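Local coordinates for protein (aminopeptidase) (Ochrobactrum anthropi, PDB 1B65) that probably hydrolyses amino-terminal peptide bonds of L-amino acids, and esters and amides of D-alanine, as a serine aminopeptidase of the Ntn-hydrolase class, at residues N338-M346 and Q357-R365; V175-G183 and F191-S199. All coordinates share one frame; numbering follows the deposited sequence.

Contact 1 (N338-M346 and Q357-R365); sequences NAMIAAEDM and QAIDHERLR
The carboxyl end of helix 322-342 meets the start of the C-terminal helix 361-370 here, with I341 reaching H361, I359 and L364 across the junction. Helix 322-342 gives out at A343, so its last carbonyls lack the next turn to bond to, and the second segment takes over. H361 NE2 donates to I341 O at 3.2 Å. The N-H is bent to 140°, but the oxygen lies at the edge of the imidazole, near the ring plane, and is approached in its own carbonyl plane on a lone pair. One residue back, a water donates a hydrogen bond to M340 O at 2.7 Å, and that water accepts from I359 N at 2.9 Å.

Beside this polar seam I341 crosses L364 at about a right angle, CD1 to CD1 4.0 Å. The same CD1 rests on I359 CG2. With I359 CG1 anti to the backbone N (chi1 -172°), CG2 falls between the backbone N and the carbonyl carbon, where it also meets M340 O.

Further along, the two segments run past each other as loops. D345 OD1 accepts from A358 N at 2.8 Å in a nearly straight bond (169°), the donor coming from above the carboxylate plane. The D345 and Q357 side chains point the same way, side by side, and a water links D345 OD2 to Q357 NE2. A second water donates to both D345 OD1 and A358 O. A358 CB tucks in against A343 O at 3.2 Å.

The chemistry suggests that the partly negative helix end is satisfied piecemeal, by imidazole, water and the ammonium of K9 on A342 O, while the bond from A358 N and two waters probably stabilise the D345 carboxylate.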
loop_
_atom_site.group_PDB
_atom_site.type_symbol
_atom_site.label_atom_id
_atom_site.label_comp_id
_atom_site.label_asym_id
_atom_site.label_seq_id
_atom_site.Cartn_x
_atom_site.Cartn_y
_atom_site.Cartn_z
ATOM N N ASN A 338 7.257 -29.295 9.700
ATOM C CA ASN A 338 6.432 -30.102 10.591
ATOM C C ASN A 338 5.178 -30.575 9.887
ATOM O O ASN A 338 4.755 -31.741 10.104
ATOM C CB ASN A 338 6.029 -29.248 11.833
ATOM C CG ASN A 338 7.024 -29.335 12.958
ATOM O OD1 ASN A 338 7.022 -28.496 13.901
ATOM N ND2 ASN A 338 7.945 -30.287 12.911
ATOM N N ALA A 339 4.568 -29.742 9.043
ATOM C CA ALA A 339 3.348 -30.167 8.340
ATOM C C ALA A 339 3.632 -31.357 7.418
ATOM O O ALA A 339 2.784 -32.275 7.322
ATOM C CB ALA A 339 2.792 -29.000 7.477
ATOM N N MET A 340 4.757 -31.321 6.716
ATOM C CA MET A 340 5.101 -32.410 5.803
ATOM C C MET A 340 5.411 -33.691 6.581
ATOM O O MET A 340 5.037 -34.772 6.110
ATOM C CB MET A 340 6.339 -32.034 4.993
ATOM C CG MET A 340 6.001 -30.863 4.066
ATOM S SD MET A 340 7.496 -30.481 3.113
ATOM C CE MET A 340 7.520 -31.751 1.909
ATOM N N ILE A 341 6.080 -33.529 7.717
ATOM C CA ILE A 341 6.414 -34.734 8.528
ATOM C C ILE A 341 5.174 -35.358 9.139
ATOM O O ILE A 341 5.135 -36.600 9.296
ATOM C CB ILE A 341 7.417 -34.309 9.615
ATOM C CG1 ILE A 341 8.766 -33.905 9.018
ATOM C CG2 ILE A 341 7.615 -35.416 10.689
ATOM C CD1 ILE A 341 9.270 -34.814 7.908
ATOM N N ALA A 342 4.221 -34.528 9.593
ATOM C CA ALA A 342 3.027 -34.994 10.244
ATOM C C ALA A 342 2.001 -35.553 9.254
ATOM O O ALA A 342 1.102 -36.280 9.717
ATOM C CB ALA A 342 2.328 -33.861 11.022
ATOM N N ALA A 343 2.054 -35.149 7.989
ATOM C CA ALA A 343 1.057 -35.572 7.005
ATOM C C ALA A 343 1.111 -37.069 6.697
ATOM O O ALA A 343 2.127 -37.734 6.882
ATOM C CB ALA A 343 1.226 -34.835 5.665
ATOM N N GLU A 344 -0.018 -37.605 6.252
ATOM C CA GLU A 344 -0.142 -38.993 5.820
ATOM C C GLU A 344 -0.668 -39.057 4.388
ATOM O O GLU A 344 -1.438 -38.182 3.962
ATOM C CB GLU A 344 -1.164 -39.722 6.715
ATOM C CG GLU A 344 -0.692 -39.735 8.174
ATOM C CD GLU A 344 -1.840 -39.999 9.132
ATOM O OE1 GLU A 344 -2.791 -39.171 9.190
ATOM O OE2 GLU A 344 -1.787 -41.030 9.833
ATOM N N ASP A 345 -0.361 -40.171 3.701
ATOM C CA ASP A 345 -0.838 -40.340 2.335
ATOM C C ASP A 345 -2.333 -40.139 2.264
ATOM O O ASP A 345 -3.056 -40.534 3.186
ATOM C CB ASP A 345 -0.539 -41.756 1.824
ATOM C CG ASP A 345 0.922 -41.977 1.557
ATOM O OD1 ASP A 345 1.812 -41.325 2.123
ATOM O OD2 ASP A 345 1.186 -42.880 0.696
ATOM N N MET A 346 -2.798 -39.671 1.104
ATOM C CA MET A 346 -4.241 -39.456 0.960
ATOM C C MET A 346 -4.613 -39.634 -0.499
ATOM O O MET A 346 -3.811 -39.282 -1.360
ATOM C CB MET A 346 -4.596 -38.025 1.451
ATOM C CG MET A 346 -6.127 -37.797 1.327
ATOM S SD MET A 346 -6.524 -36.197 2.061
ATOM C CE MET A 346 -6.443 -36.554 3.802
ATOM N N GLN A 357 1.386 -38.773 -1.771
ATOM C CA GLN A 357 2.157 -39.396 -0.700
ATOM C C GLN A 357 2.768 -38.374 0.265
ATOM O O GLN A 357 3.259 -37.328 -0.152
ATOM C CB GLN A 357 3.307 -40.206 -1.322
ATOM C CG GLN A 357 2.894 -41.315 -2.289
ATOM C CD GLN A 357 4.059 -41.927 -3.043
ATOM O OE1 GLN A 357 4.232 -41.763 -4.265
ATOM N NE2 GLN A 357 4.955 -42.666 -2.363
ATOM N N ALA A 358 2.871 -38.754 1.535
ATOM C CA ALA A 358 3.615 -37.989 2.527
ATOM C C ALA A 358 5.096 -38.269 2.328
ATOM O O ALA A 358 5.480 -39.362 1.833
ATOM C CB ALA A 358 3.153 -38.444 3.923
ATOM N N ILE A 359 5.989 -37.315 2.549
ATOM C CA ILE A 359 7.411 -37.515 2.365
ATOM C C ILE A 359 7.862 -38.651 3.302
ATOM O O ILE A 359 7.426 -38.771 4.456
ATOM C CB ILE A 359 8.244 -36.244 2.603
ATOM C CG1 ILE A 359 9.698 -36.455 2.204
ATOM C CG2 ILE A 359 8.083 -35.842 4.070
ATOM C CD1 ILE A 359 10.461 -35.116 2.058
ATOM N N ASP A 360 8.667 -39.534 2.699
ATOM C CA ASP A 360 9.151 -40.700 3.435
ATOM C C ASP A 360 10.260 -40.320 4.400
ATOM O O ASP A 360 11.247 -39.722 3.963
ATOM C CB ASP A 360 9.683 -41.726 2.426
ATOM C CG ASP A 360 10.062 -42.987 3.232
ATOM O OD1 ASP A 360 9.158 -43.704 3.672
ATOM O OD2 ASP A 360 11.242 -43.201 3.432
ATOM N N HIS A 361 10.111 -40.630 5.684
ATOM C CA HIS A 361 11.095 -40.184 6.663
ATOM C C HIS A 361 12.485 -40.770 6.471
ATOM O O HIS A 361 13.479 -40.070 6.670
ATOM C CB HIS A 361 10.601 -40.538 8.089
ATOM C CG HIS A 361 9.325 -39.897 8.478
ATOM N ND1 HIS A 361 8.672 -40.098 9.677
ATOM C CD2 HIS A 361 8.566 -38.994 7.783
ATOM C CE1 HIS A 361 7.554 -39.359 9.685
ATOM N NE2 HIS A 361 7.490 -38.680 8.542
ATOM N N GLU A 362 12.550 -42.073 6.147
ATOM C CA GLU A 362 13.888 -42.676 6.015
ATOM C C GLU A 362 14.605 -42.181 4.779
ATOM O O GLU A 362 15.795 -41.887 4.846
ATOM C CB GLU A 362 13.786 -44.220 6.044
ATOM C CG GLU A 362 13.670 -44.750 7.480
ATOM C CD GLU A 362 14.856 -44.249 8.304
ATOM O OE1 GLU A 362 15.999 -44.520 7.882
ATOM O OE2 GLU A 362 14.684 -43.547 9.325
ATOM N N ARG A 363 13.880 -41.997 3.667
ATOM C CA ARG A 363 14.543 -41.469 2.475
ATOM C C ARG A 363 14.984 -40.026 2.749
ATOM O O ARG A 363 16.066 -39.667 2.310
ATOM C CB ARG A 363 13.575 -41.473 1.294
ATOM C CG ARG A 363 13.497 -42.762 0.488
ATOM C CD ARG A 363 13.589 -42.365 -1.012
ATOM N NE ARG A 363 12.283 -42.361 -1.603
ATOM C CZ ARG A 363 11.868 -41.975 -2.802
ATOM N NH1 ARG A 363 12.682 -41.479 -3.715
ATOM N NH2 ARG A 363 10.556 -42.134 -3.010
ATOM N N LEU A 364 14.135 -39.254 3.450
ATOM C CA LEU A 364 14.566 -37.868 3.776
ATOM C C LEU A 364 15.847 -37.841 4.587
ATOM O O LEU A 364 16.805 -37.101 4.315
ATOM C CB LEU A 364 13.483 -37.176 4.603
ATOM C CG LEU A 364 13.236 -35.684 4.648
ATOM C CD1 LEU A 364 12.732 -35.247 6.020
ATOM C CD2 LEU A 364 14.372 -34.808 4.140
ATOM N N ARG A 365 15.871 -38.602 5.684
ATOM C CA ARG A 365 17.039 -38.701 6.548
ATOM C C ARG A 365 18.292 -39.087 5.757
ATOM O O ARG A 365 19.371 -38.515 5.976
ATOM C CB ARG A 365 16.751 -39.715 7.670
ATOM C CG ARG A 365 15.845 -39.093 8.728
ATOM C CD ARG A 365 15.294 -40.037 9.787
ATOM N NE ARG A 365 16.296 -40.973 10.294
ATOM C CZ ARG A 365 17.230 -40.720 11.190
ATOM N NH1 ARG A 365 17.354 -39.525 11.743
ATOM N NH2 ARG A 365 18.104 -41.631 11.607
HETATM O O HOH W 1 4.620 -34.936 3.443
HETATM O O HOH W 2 5.831 -37.508 6.374
HETATM O O HOH W 3 3.787 -43.584 -0.168
HETATM O O HOH W 4 4.588 -42.118 2.505
#

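Contact 2 (V175-G183 and F191-S199); sequences VQEGNCGGG and FKGGTGTAS
T195 lays its CB against the sulfur of C180, CB to SG 3.8 Å, while its hydroxyl OG1 donates to C180 O at 2.8 Å, tilted somewhat from the carbonyl plane. The loop 175-183 is thereby held on strand 194-204, an outermost strand of the six-stranded mixed sheet of this Ntn-hydrolase fold variant. The opposite flank of that strand is paired with strand 207-217. C180 also touches T41 and V175 touches F39, both on strand 36-43 of the other large sheet, so the loop joins the two sheets.

A single antiparallel bridge fixes the register. G178 and T195 form a hydrogen-bonded pair: G178 N gives to T195 O at 2.8 Å, and T195 N returns to G178 O at 2.9 Å in an almost straight bond (173°). G178 O takes a second donor from its own loop, C180 N, spanning the inverse gamma turn centred on N179. Glycines let the segments close up here. G194 CA comes within 3.2 Å of G183 O and also meets G178 O, both as CA-H...O contacts.

On one side of the bridge, E177 sends an extended chain along the strand, and its OE2 accepts from T197 N at 3.0 Å through the anti lone pair. R11 holds the other oxygen, OE1, in a salt bridge. T197 turns CG2 to V175 CG1, 3.9 Å away, and gives its hydroxyl to A213 O.

On the other side, K192 has CG anti to the backbone N (chi1 -175°) and then bends at chi2 and chi4, which curls its ammonium back over the loop. T184 O, M186 O, G193 O and N179 OD1 surround it, four oxygens that probably share its three protons. K192 NZ reaches N179 OD1 at 3.0 Å from above the amide plane, not along a lone pair.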
loop_
_atom_site.group_PDB
_atom_site.type_symbol
_atom_site.label_atom_id
_atom_site.label_comp_id
_atom_site.label_asym_id
_atom_site.label_seq_id
_atom_site.Cartn_x
_atom_site.Cartn_y
_atom_site.Cartn_z
ATOM N N VAL A 175 -0.690 -29.116 19.764
ATOM C CA VAL A 175 -1.539 -28.905 18.576
ATOM C C VAL A 175 -1.313 -30.034 17.588
ATOM O O VAL A 175 -0.169 -30.312 17.233
ATOM C CB VAL A 175 -1.187 -27.550 17.954
ATOM C CG1 VAL A 175 -1.843 -27.273 16.606
ATOM C CG2 VAL A 175 -1.548 -26.430 18.942
ATOM N N GLN A 176 -2.402 -30.587 17.100
ATOM C CA GLN A 176 -2.367 -31.612 16.067
ATOM C C GLN A 176 -1.823 -31.045 14.771
ATOM O O GLN A 176 -2.049 -29.877 14.483
ATOM C CB GLN A 176 -3.812 -32.111 15.826
ATOM C CG GLN A 176 -3.853 -33.288 14.865
ATOM C CD GLN A 176 -5.263 -33.794 14.613
ATOM O OE1 GLN A 176 -6.239 -33.191 15.062
ATOM N NE2 GLN A 176 -5.368 -34.894 13.888
ATOM N N GLU A 177 -1.060 -31.837 14.010
ATOM C CA GLU A 177 -0.503 -31.375 12.748
ATOM C C GLU A 177 -0.798 -32.349 11.613
ATOM O O GLU A 177 -1.193 -33.517 11.818
ATOM C CB GLU A 177 1.033 -31.194 12.785
ATOM C CG GLU A 177 1.438 -30.131 13.820
ATOM C CD GLU A 177 2.944 -30.096 13.971
ATOM O OE1 GLU A 177 3.519 -31.164 14.326
ATOM O OE2 GLU A 177 3.601 -29.086 13.728
ATOM N N GLY A 178 -0.589 -31.866 10.390
ATOM C CA GLY A 178 -0.709 -32.817 9.254
ATOM C C GLY A 178 -2.077 -32.680 8.596
ATOM O O GLY A 178 -2.550 -31.574 8.306
ATOM N N ASN A 179 -2.753 -33.843 8.458
ATOM C CA ASN A 179 -4.052 -33.844 7.798
ATOM C C ASN A 179 -5.148 -33.473 8.771
ATOM O O ASN A 179 -5.938 -34.355 9.154
ATOM C CB ASN A 179 -4.388 -35.195 7.144
ATOM C CG ASN A 179 -3.332 -35.664 6.173
ATOM O OD1 ASN A 179 -2.480 -34.933 5.759
ATOM N ND2 ASN A 179 -3.382 -36.963 5.835
ATOM N N CYS A 180 -5.235 -32.192 9.169
ATOM C CA CYS A 180 -6.274 -31.827 10.119
ATOM C C CYS A 180 -6.747 -30.394 9.887
ATOM O O CYS A 180 -5.967 -29.583 9.389
ATOM C CB CYS A 180 -5.771 -31.965 11.565
ATOM S SG CYS A 180 -4.285 -30.986 11.937
ATOM N N GLY A 181 -8.001 -30.177 10.236
ATOM C CA GLY A 181 -8.550 -28.812 10.105
ATOM C C GLY A 181 -8.536 -28.417 8.643
ATOM O O GLY A 181 -8.817 -29.190 7.709
ATOM N N GLY A 182 -8.311 -27.097 8.425
ATOM C CA GLY A 182 -8.231 -26.572 7.060
ATOM C C GLY A 182 -7.161 -27.262 6.233
ATOM O O GLY A 182 -7.157 -27.227 5.003
ATOM N N GLY A 183 -6.114 -27.832 6.822
ATOM C CA GLY A 183 -5.003 -28.468 6.176
ATOM C C GLY A 183 -5.272 -29.871 5.633
ATOM O O GLY A 183 -4.454 -30.440 4.932
ATOM N N PHE A 191 4.230 -33.249 -2.242
ATOM C CA PHE A 191 3.975 -34.236 -1.195
ATOM C C PHE A 191 2.717 -33.840 -0.431
ATOM O O PHE A 191 2.210 -32.730 -0.608
ATOM C CB PHE A 191 5.127 -34.287 -0.179
ATOM C CG PHE A 191 6.387 -34.918 -0.688
ATOM C CD1 PHE A 191 6.439 -36.280 -0.975
ATOM C CD2 PHE A 191 7.523 -34.124 -0.867
ATOM C CE1 PHE A 191 7.627 -36.821 -1.458
ATOM C CE2 PHE A 191 8.705 -34.680 -1.325
ATOM C CZ PHE A 191 8.741 -36.032 -1.620
ATOM N N LYS A 192 2.213 -34.701 0.455
ATOM C CA LYS A 192 1.051 -34.355 1.235
ATOM C C LYS A 192 1.463 -33.184 2.150
ATOM O O LYS A 192 2.506 -33.230 2.818
ATOM C CB LYS A 192 0.509 -35.550 2.034
ATOM C CG LYS A 192 -0.790 -35.227 2.777
ATOM C CD LYS A 192 -1.941 -35.000 1.777
ATOM C CE LYS A 192 -3.228 -34.672 2.534
ATOM N NZ LYS A 192 -3.094 -33.371 3.277
ATOM N N GLY A 193 0.570 -32.188 2.190
ATOM C CA GLY A 193 0.823 -31.048 3.080
ATOM C C GLY A 193 -0.251 -30.962 4.152
ATOM O O GLY A 193 -0.863 -31.978 4.539
ATOM N N GLY A 194 -0.461 -29.742 4.691
ATOM C CA GLY A 194 -1.469 -29.602 5.737
ATOM C C GLY A 194 -1.079 -28.578 6.801
ATOM O O GLY A 194 -0.395 -27.587 6.524
ATOM N N THR A 195 -1.449 -28.896 8.015
ATOM C CA THR A 195 -1.253 -27.959 9.150
ATOM C C THR A 195 0.084 -28.158 9.827
ATOM O O THR A 195 0.423 -29.306 10.163
ATOM C CB THR A 195 -2.431 -28.169 10.141
ATOM O OG1 THR A 195 -3.658 -27.948 9.379
ATOM C CG2 THR A 195 -2.325 -27.224 11.322
ATOM N N GLY A 196 0.788 -27.055 10.112
ATOM C CA GLY A 196 2.060 -27.194 10.840
ATOM C C GLY A 196 2.205 -26.038 11.840
ATOM O O GLY A 196 1.655 -24.961 11.613
ATOM N N THR A 197 2.985 -26.304 12.905
ATOM C CA THR A 197 3.128 -25.202 13.887
ATOM C C THR A 197 4.492 -25.284 14.546
ATOM O O THR A 197 5.141 -26.348 14.517
ATOM C CB THR A 197 1.938 -25.222 14.846
ATOM O OG1 THR A 197 1.979 -24.062 15.709
ATOM C CG2 THR A 197 1.918 -26.450 15.780
ATOM N N ALA A 198 4.968 -24.194 15.115
ATOM C CA ALA A 198 6.267 -24.165 15.810
ATOM C C ALA A 198 6.292 -22.887 16.644
ATOM O O ALA A 198 5.481 -21.967 16.375
ATOM C CB ALA A 198 7.442 -24.119 14.826
ATOM N N SER A 199 7.255 -22.816 17.554
ATOM C CA SER A 199 7.424 -21.586 18.330
ATOM C C SER A 199 8.900 -21.367 18.666
ATOM O O SER A 199 9.757 -22.255 18.585
ATOM C CB SER A 199 6.621 -21.580 19.642
ATOM O OG SER A 199 7.138 -22.617 20.523
#

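The two contacts lie in series along the chain, with centres about 12 Å apart, and share a seam. The centre of contact 2 lies about 8 Å from that of the chain, the centre of contact 1 about 19 Å, at the periphery. Two probable hydrogen bonds cross between them: K192 N with Q357 O at 2.9 Å, and N179 ND2 with E344 O at 3.0 Å. The K192 side chain also packs on A343, F191 on M340 and I359, and E177 on A342, so the end of helix 322-342 rests directly on contact 2. The N179 bond joins loop 175-183 to the residues just after that helix, and the K192 bond joins strand 191-192 to the lead-in of helix 361-370.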